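CurH (PDB 3KG7) probably catalyses the dehydration of a 3-hydroxyacyl intermediate to the 2,3-unsaturated product in a module of the curacin polyketide pathway. Local coordinates at residues R10-K15 / T58-G63; E198-V203 / H238-R243; D206-L211 / I265-E270. One frame throughout, in Å; residues are numbered along the deposited sequence.

Contact 1. Residues R10-K15 / T58-G63; sequences RLLGNK and TLAAVG
Leu11 and Leu12 close against the last turn of helix 52-62, where Ala60 and Ala61 offer only methyls and backbone. Leu12 makes the tighter fit: its CD1 rests on the peptide joining the two alanines, 3.7 Å from Ala61 N, with a methyl to each flank. On one flank Leu12 CD1 meets Ala61 CB at 3.9 Å, on the other Ala60 CB at 4.1 Å. Leu11 sends its CD2 to that same Ala60 CB, 3.9 Å away, so this one methyl is shared by two leucine branches, which reach it roughly at right angles. The two leucines leave the chain differently: Leu11 has CG anti to the backbone N (chi1 -178°), whereas Leu12 has it anti to the carbonyl carbon (chi1 -78°); Leu11 ends on Ala60 alone, while Leu12 spans Ala60 and Ala61. In the double hotdog fold, helix 52-62 is the long helix of the first hotdog, and here the segment leading into strand 14-17 packs on its C-terminal end. Met57 touches both leucines, and Tyr26 of strand 24-30 touches Leu12 and Ala61. Gly13 is buried and has positive phi. Toward solvent the contact thins out: partly exposed Asn14 pairs with His27, and the extended, exposed Lys15 starts its CB toward the helix, yet Lys15 NZ stays 6.2 Å from Ala61 O.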
# COMPACT_ATOMS: atom_id res chain seq x y z
N ARG C 10 6.84 -8.53 13.32
CA ARG C 10 8.25 -8.87 13.10
C ARG C 10 8.53 -9.54 11.76
O ARG C 10 9.53 -9.22 11.10
CB ARG C 10 8.78 -9.78 14.22
CG ARG C 10 9.93 -9.17 14.99
CD ARG C 10 10.92 -10.21 15.49
NE ARG C 10 12.30 -9.77 15.28
CZ ARG C 10 12.95 -8.89 16.05
NH1 ARG C 10 12.36 -8.36 17.11
NH2 ARG C 10 14.19 -8.55 15.75
N LEU C 11 7.66 -10.47 11.36
CA LEU C 11 7.86 -11.24 10.15
C LEU C 11 7.35 -10.54 8.88
O LEU C 11 8.07 -10.47 7.89
CB LEU C 11 7.23 -12.63 10.28
CG LEU C 11 7.39 -13.61 9.12
CD1 LEU C 11 8.80 -14.09 8.99
CD2 LEU C 11 6.46 -14.80 9.30
N LEU C 12 6.13 -10.02 8.93
CA LEU C 12 5.50 -9.47 7.74
C LEU C 12 5.76 -7.98 7.50
O LEU C 12 5.68 -7.51 6.37
CB LEU C 12 4.00 -9.75 7.77
CG LEU C 12 3.53 -11.16 7.41
CD1 LEU C 12 2.05 -11.24 7.63
CD2 LEU C 12 3.86 -11.49 5.98
N GLY C 13 6.06 -7.25 8.56
CA GLY C 13 6.19 -5.81 8.47
C GLY C 13 4.84 -5.12 8.60
O GLY C 13 3.97 -5.57 9.37
N ASN C 14 4.68 -4.04 7.84
CA ASN C 14 3.49 -3.22 7.90
C ASN C 14 2.40 -3.69 6.96
O ASN C 14 2.67 -3.97 5.80
CB ASN C 14 3.85 -1.78 7.55
CG ASN C 14 4.81 -1.19 8.52
OD1 ASN C 14 4.42 -0.63 9.54
ND2 ASN C 14 6.09 -1.29 8.20
N LYS C 15 1.17 -3.71 7.47
CA LYS C 15 0.01 -4.14 6.71
C LYS C 15 -0.69 -2.93 6.10
O LYS C 15 -1.02 -1.98 6.80
CB LYS C 15 -0.96 -4.87 7.65
CG LYS C 15 -2.08 -5.59 6.94
CD LYS C 15 -3.17 -6.04 7.88
CE LYS C 15 -4.07 -7.05 7.18
NZ LYS C 15 -5.28 -7.44 7.94
N THR C 58 3.32 -16.01 3.99
CA THR C 58 1.97 -16.11 3.45
C THR C 58 1.05 -16.76 4.47
O THR C 58 -0.08 -16.28 4.71
CB THR C 58 1.95 -16.88 2.12
OG1 THR C 58 2.79 -16.21 1.17
CG2 THR C 58 0.53 -16.95 1.58
N LEU C 59 1.54 -17.84 5.09
CA LEU C 59 0.79 -18.51 6.14
C LEU C 59 0.54 -17.58 7.31
O LEU C 59 -0.52 -17.65 7.93
CB LEU C 59 1.52 -19.77 6.61
CG LEU C 59 1.70 -20.92 5.63
CD1 LEU C 59 2.81 -21.82 6.13
CD2 LEU C 59 0.40 -21.70 5.46
N ALA C 60 1.49 -16.68 7.59
CA ALA C 60 1.30 -15.69 8.64
C ALA C 60 0.25 -14.65 8.25
O ALA C 60 -0.45 -14.13 9.12
CB ALA C 60 2.61 -15.03 9.01
N ALA C 61 0.13 -14.36 6.95
CA ALA C 61 -0.84 -13.37 6.48
C ALA C 61 -2.29 -13.88 6.50
O ALA C 61 -3.22 -13.15 6.88
CB ALA C 61 -0.47 -12.89 5.09
N VAL C 62 -2.49 -15.12 6.09
CA VAL C 62 -3.84 -15.67 5.95
C VAL C 62 -4.29 -16.49 7.16
O VAL C 62 -5.49 -16.70 7.35
CB VAL C 62 -3.99 -16.56 4.68
CG1 VAL C 62 -3.53 -15.80 3.44
CG2 VAL C 62 -3.22 -17.87 4.83
N GLY C 63 -3.33 -16.95 7.97
CA GLY C 63 -3.63 -17.79 9.13
C GLY C 63 -3.84 -19.25 8.76
O GLY C 63 -4.15 -19.57 7.61

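Contact 2. Residues E198-V203 / H238-R243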
# COMPACT_ATOMS: atom_id res chain seq x y z
N GLU C 198 3.56 -16.14 14.70
CA GLU C 198 3.34 -16.68 13.36
C GLU C 198 3.29 -18.23 13.41
O GLU C 198 3.98 -18.85 14.22
CB GLU C 198 4.41 -16.16 12.38
CG GLU C 198 5.86 -16.68 12.56
CD GLU C 198 6.53 -16.21 13.84
OE1 GLU C 198 6.73 -14.99 14.03
OE2 GLU C 198 6.88 -17.08 14.67
N PRO C 199 2.45 -18.85 12.56
CA PRO C 199 2.25 -20.31 12.62
C PRO C 199 3.56 -21.08 12.56
O PRO C 199 3.76 -22.04 13.31
CB PRO C 199 1.42 -20.63 11.38
CG PRO C 199 0.86 -19.33 10.92
CD PRO C 199 1.66 -18.22 11.48
N ILE C 200 4.45 -20.67 11.66
CA ILE C 200 5.74 -21.33 11.46
C ILE C 200 6.77 -20.33 10.95
O ILE C 200 6.58 -19.67 9.94
CB ILE C 200 5.64 -22.55 10.51
CG1 ILE C 200 6.91 -23.40 10.55
CG2 ILE C 200 5.31 -22.13 9.07
CD1 ILE C 200 6.77 -24.75 9.86
N HIS C 201 7.87 -20.21 11.69
CA HIS C 201 8.94 -19.32 11.30
C HIS C 201 9.70 -19.90 10.11
O HIS C 201 9.88 -21.12 10.04
CB HIS C 201 9.91 -19.10 12.45
CG HIS C 201 10.89 -17.99 12.20
ND1 HIS C 201 12.12 -18.20 11.61
CD2 HIS C 201 10.80 -16.66 12.44
CE1 HIS C 201 12.75 -17.04 11.50
NE2 HIS C 201 11.97 -16.09 11.99
N PRO C 202 10.15 -19.03 9.18
CA PRO C 202 11.00 -19.43 8.06
C PRO C 202 12.04 -20.50 8.42
O PRO C 202 12.12 -21.52 7.74
CB PRO C 202 11.71 -18.13 7.71
CG PRO C 202 10.69 -17.07 7.98
CD PRO C 202 9.85 -17.58 9.14
N VAL C 203 12.80 -20.29 9.49
CA VAL C 203 13.82 -21.25 9.92
C VAL C 203 13.24 -22.64 10.18
O VAL C 203 13.77 -23.65 9.69
CB VAL C 203 14.58 -20.73 11.14
CG1 VAL C 203 15.43 -21.82 11.77
CG2 VAL C 203 15.43 -19.52 10.74
N HIS C 238 -2.22 -26.30 12.00
CA HIS C 238 -2.10 -25.42 13.16
C HIS C 238 -0.64 -25.01 13.41
O HIS C 238 0.25 -25.54 12.75
CB HIS C 238 -2.74 -26.04 14.42
CG HIS C 238 -2.26 -27.42 14.74
ND1 HIS C 238 -1.03 -27.66 15.31
CD2 HIS C 238 -2.85 -28.63 14.59
CE1 HIS C 238 -0.88 -28.96 15.49
NE2 HIS C 238 -1.97 -29.57 15.06
N PRO C 239 -0.41 -24.06 14.34
CA PRO C 239 0.95 -23.61 14.58
C PRO C 239 1.85 -24.76 15.03
O PRO C 239 1.36 -25.70 15.68
CB PRO C 239 0.79 -22.61 15.73
CG PRO C 239 -0.60 -22.16 15.63
CD PRO C 239 -1.37 -23.36 15.20
N THR C 240 3.13 -24.69 14.70
CA THR C 240 4.10 -25.70 15.14
C THR C 240 4.24 -25.67 16.66
O THR C 240 4.29 -24.60 17.26
CB THR C 240 5.49 -25.51 14.51
OG1 THR C 240 6.05 -24.26 14.93
CG2 THR C 240 5.40 -25.50 13.01
N PRO C 241 4.31 -26.86 17.29
CA PRO C 241 4.63 -26.94 18.71
C PRO C 241 6.11 -26.64 18.92
O PRO C 241 6.86 -26.52 17.94
CB PRO C 241 4.33 -28.40 19.05
CG PRO C 241 3.62 -28.96 17.87
CD PRO C 241 4.09 -28.19 16.71
N SER C 242 6.52 -26.52 20.18
CA SER C 242 7.92 -26.19 20.52
C SER C 242 8.89 -27.25 20.01
O SER C 242 10.06 -26.96 19.74
CB SER C 242 8.06 -26.01 22.03
OG SER C 242 7.47 -27.09 22.73
N ARG C 243 8.38 -28.47 19.88
CA ARG C 243 9.14 -29.60 19.36
C ARG C 243 8.25 -30.46 18.45
O ARG C 243 7.13 -30.82 18.82
CB ARG C 243 9.71 -30.42 20.52
CG ARG C 243 10.24 -31.80 20.16
CD ARG C 243 10.65 -32.57 21.41
NE ARG C 243 11.87 -32.03 22.00
CZ ARG C 243 12.56 -32.61 22.98
NH1 ARG C 243 12.15 -33.76 23.49
NH2 ARG C 243 13.66 -32.03 23.45
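Ile200 and Thr240 meet through a methyl: Thr240 CG2 lies 3.5 Å from Ile200 CD1 and 3.6 Å from Ile200 CG1, the two side chains crossing at about a right angle. Ile200 is fully extended (chi1 -168°, chi2 168°), which lays its CG1-CD1 arm past the threonine. Thr240 holds CG2 beside its own backbone N and opposite its carbonyl carbon, with OG1 in the crowded position between the two. The backbone N of the same threonine donates a fairly straight bond to Pro199 O at 3.1 Å, arriving 18° from the carbonyl plane; Pro239 CA adds a CH...O contact to the same oxygen. Both loops are fixed from within. His238 ND1 donates to Pro239 O at 3.1 Å, the acceptor lying in its ring plane, while His201 is the N-cap of helix 202-207, its ND1 accepting from Val203 N, and has Pro202 CD above one ring face, near the rim. Around the contact, Leu59 of helix 52-62 packs on Ile200, Leu204 of helix 202-207 touches Thr240, and Phe275 of strand 274-286 borders Thr240, so the loop between strands 225-236 and 243-255 is fastened just ahead of the second hotdog's helix.

Contact 3. Residues D206-L211 / I265-E270; sequences DACTRL and IQLLDE
A type I turn from Ala207 to Arg210 follows on from helix 202-207 and sets Cys208 over strand 260-268, its CA 7.0 Å from that of Ile265. Ile265 and Cys208 share most of the contact. With CG1 anti to the carbonyl carbon (chi1 -59°), Ile265 spreads both branches beneath the turn: CG2 lies 4.2 Å from Cys208 CB, and CD1 runs on to Thr209, 3.8 Å from Thr209 CA. The Cys208 carbonyl oxygen also faces these carbons, 3.4 Å from Ile265 CD1. Two residues along, Leu267 meets the thiol with CG and CD2, both 4.1 Å from Cys208 SG. Thr209 adds CG2 against Ile265 CD1, while its OG1 turns back to the helix and donates to Asp206 O at 2.7 Å in the carbonyl plane; Thr209 N grips the same oxygen. The sheet of a hotdog wraps its central helix; here strand 260-268 of that sheet lies against the turn that follows helix 202-207, with Ile278 and Ile185 extending the apolar surface about Cys208. On the side turned from the strand, Arg210 has Asp206 OD2 at its guanidinium edge in a long ion pair, makes a cation-pi contact with Tyr164, and bonds to Leu168 O. The chemistry is thus divided: greasy packing without a hydrogen bond between the segments seats the turn on the strand, while the polar partners of Arg210 lie beyond it.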
# COMPACT_ATOMS: atom_id res chain seq x y z
N ASP C 206 12.25 -24.24 7.07
CA ASP C 206 13.46 -24.62 6.35
C ASP C 206 14.08 -25.89 6.89
O ASP C 206 14.55 -26.71 6.12
CB ASP C 206 14.52 -23.53 6.33
CG ASP C 206 15.62 -23.86 5.35
OD1 ASP C 206 15.29 -23.97 4.15
OD2 ASP C 206 16.78 -24.08 5.78
N ALA C 207 14.07 -26.03 8.21
CA ALA C 207 14.62 -27.20 8.87
C ALA C 207 13.97 -28.50 8.40
O ALA C 207 14.61 -29.55 8.36
CB ALA C 207 14.47 -27.07 10.36
N CYS C 208 12.70 -28.43 8.03
CA CYS C 208 11.96 -29.60 7.57
C CYS C 208 12.54 -30.22 6.29
O CYS C 208 12.29 -31.39 5.99
CB CYS C 208 10.49 -29.23 7.33
SG CYS C 208 9.68 -28.72 8.84
N THR C 209 13.30 -29.41 5.56
CA THR C 209 13.71 -29.75 4.22
C THR C 209 15.13 -30.27 4.19
O THR C 209 15.67 -30.57 3.12
CB THR C 209 13.60 -28.52 3.30
OG1 THR C 209 14.64 -27.60 3.62
CG2 THR C 209 12.25 -27.83 3.47
N ARG C 210 15.73 -30.39 5.38
CA ARG C 210 17.17 -30.65 5.50
C ARG C 210 17.61 -32.11 5.37
O ARG C 210 18.81 -32.38 5.36
CB ARG C 210 17.70 -30.05 6.81
CG ARG C 210 17.79 -28.55 6.81
CD ARG C 210 18.19 -28.01 8.16
NE ARG C 210 17.92 -26.57 8.27
CZ ARG C 210 18.13 -25.83 9.36
NH1 ARG C 210 18.60 -26.38 10.47
NH2 ARG C 210 17.84 -24.54 9.34
N LEU C 211 16.67 -33.05 5.29
CA LEU C 211 17.04 -34.47 5.22
C LEU C 211 16.13 -35.33 4.35
O LEU C 211 14.91 -35.17 4.32
CB LEU C 211 17.15 -35.08 6.63
CG LEU C 211 17.62 -36.53 6.80
CD1 LEU C 211 19.06 -36.74 6.32
CD2 LEU C 211 17.48 -36.98 8.24
N ILE C 265 7.67 -34.07 2.52
CA ILE C 265 7.94 -34.04 3.95
C ILE C 265 6.63 -33.97 4.72
O ILE C 265 5.78 -33.13 4.44
CB ILE C 265 8.84 -32.85 4.37
CG1 ILE C 265 10.19 -32.91 3.65
CG2 ILE C 265 9.08 -32.86 5.87
CD1 ILE C 265 10.62 -31.61 3.07
N GLN C 266 6.49 -34.87 5.69
CA GLN C 266 5.35 -34.85 6.60
C GLN C 266 5.76 -34.21 7.93
O GLN C 266 6.76 -34.59 8.52
CB GLN C 266 4.81 -36.27 6.86
CG GLN C 266 4.80 -37.19 5.64
CD GLN C 266 3.79 -36.81 4.56
OE1 GLN C 266 3.91 -37.24 3.41
NE2 GLN C 266 2.79 -36.01 4.93
N LEU C 267 4.97 -33.24 8.37
CA LEU C 267 5.20 -32.62 9.68
C LEU C 267 4.38 -33.35 10.73
O LEU C 267 3.15 -33.43 10.62
CB LEU C 267 4.87 -31.13 9.65
CG LEU C 267 5.89 -30.17 9.04
CD1 LEU C 267 5.91 -30.24 7.51
CD2 LEU C 267 5.60 -28.74 9.50
N LEU C 268 5.06 -33.89 11.74
CA LEU C 268 4.44 -34.66 12.81
C LEU C 268 4.67 -33.99 14.15
O LEU C 268 5.79 -33.57 14.44
CB LEU C 268 5.01 -36.08 12.86
CG LEU C 268 5.00 -36.98 11.62
CD1 LEU C 268 6.13 -37.96 11.70
CD2 LEU C 268 3.67 -37.71 11.48
N ASP C 269 3.63 -33.91 14.98
CA ASP C 269 3.74 -33.29 16.31
C ASP C 269 4.44 -34.20 17.35
O ASP C 269 5.02 -35.24 16.99
CB ASP C 269 2.38 -32.76 16.82
CG ASP C 269 1.32 -33.87 17.02
OD1 ASP C 269 0.12 -33.55 16.91
OD2 ASP C 269 1.67 -35.03 17.32
N GLU C 270 4.39 -33.79 18.62
CA GLU C 270 5.03 -34.51 19.73
C GLU C 270 4.58 -35.98 19.85
O GLU C 270 5.39 -36.85 20.18
CB GLU C 270 4.76 -33.78 21.06
CG GLU C 270 5.70 -34.16 22.22
CD GLU C 270 6.99 -33.33 22.27
OE1 GLU C 270 6.94 -32.13 21.91
OE2 GLU C 270 8.04 -33.87 22.67

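How the contacts relate
Contact 2 stands between the other two, its centre 13 Å from that of contact 1 and 11 Å from that of contact 3. It touches contact 1 where Leu11 CD1 meets Pro202 CD at 3.7 Å, joining segment 10-15 to the start of helix 202-207. It touches contact 3 through Ile200 CD1 and Leu267 CD2 at 4.2 Å; the two share helix 202-207, and their segments alternate along the chain. Contacts 1 and 3 stay apart, nearest atoms about 8 Å. The sequence from His201 to Asp206 resembles the HPxxxD motif of related dehydratases, so Asp206 is probably the catalytic aspartate of the second hotdog, and contacts 2 and 3 hold the chain on either side of it.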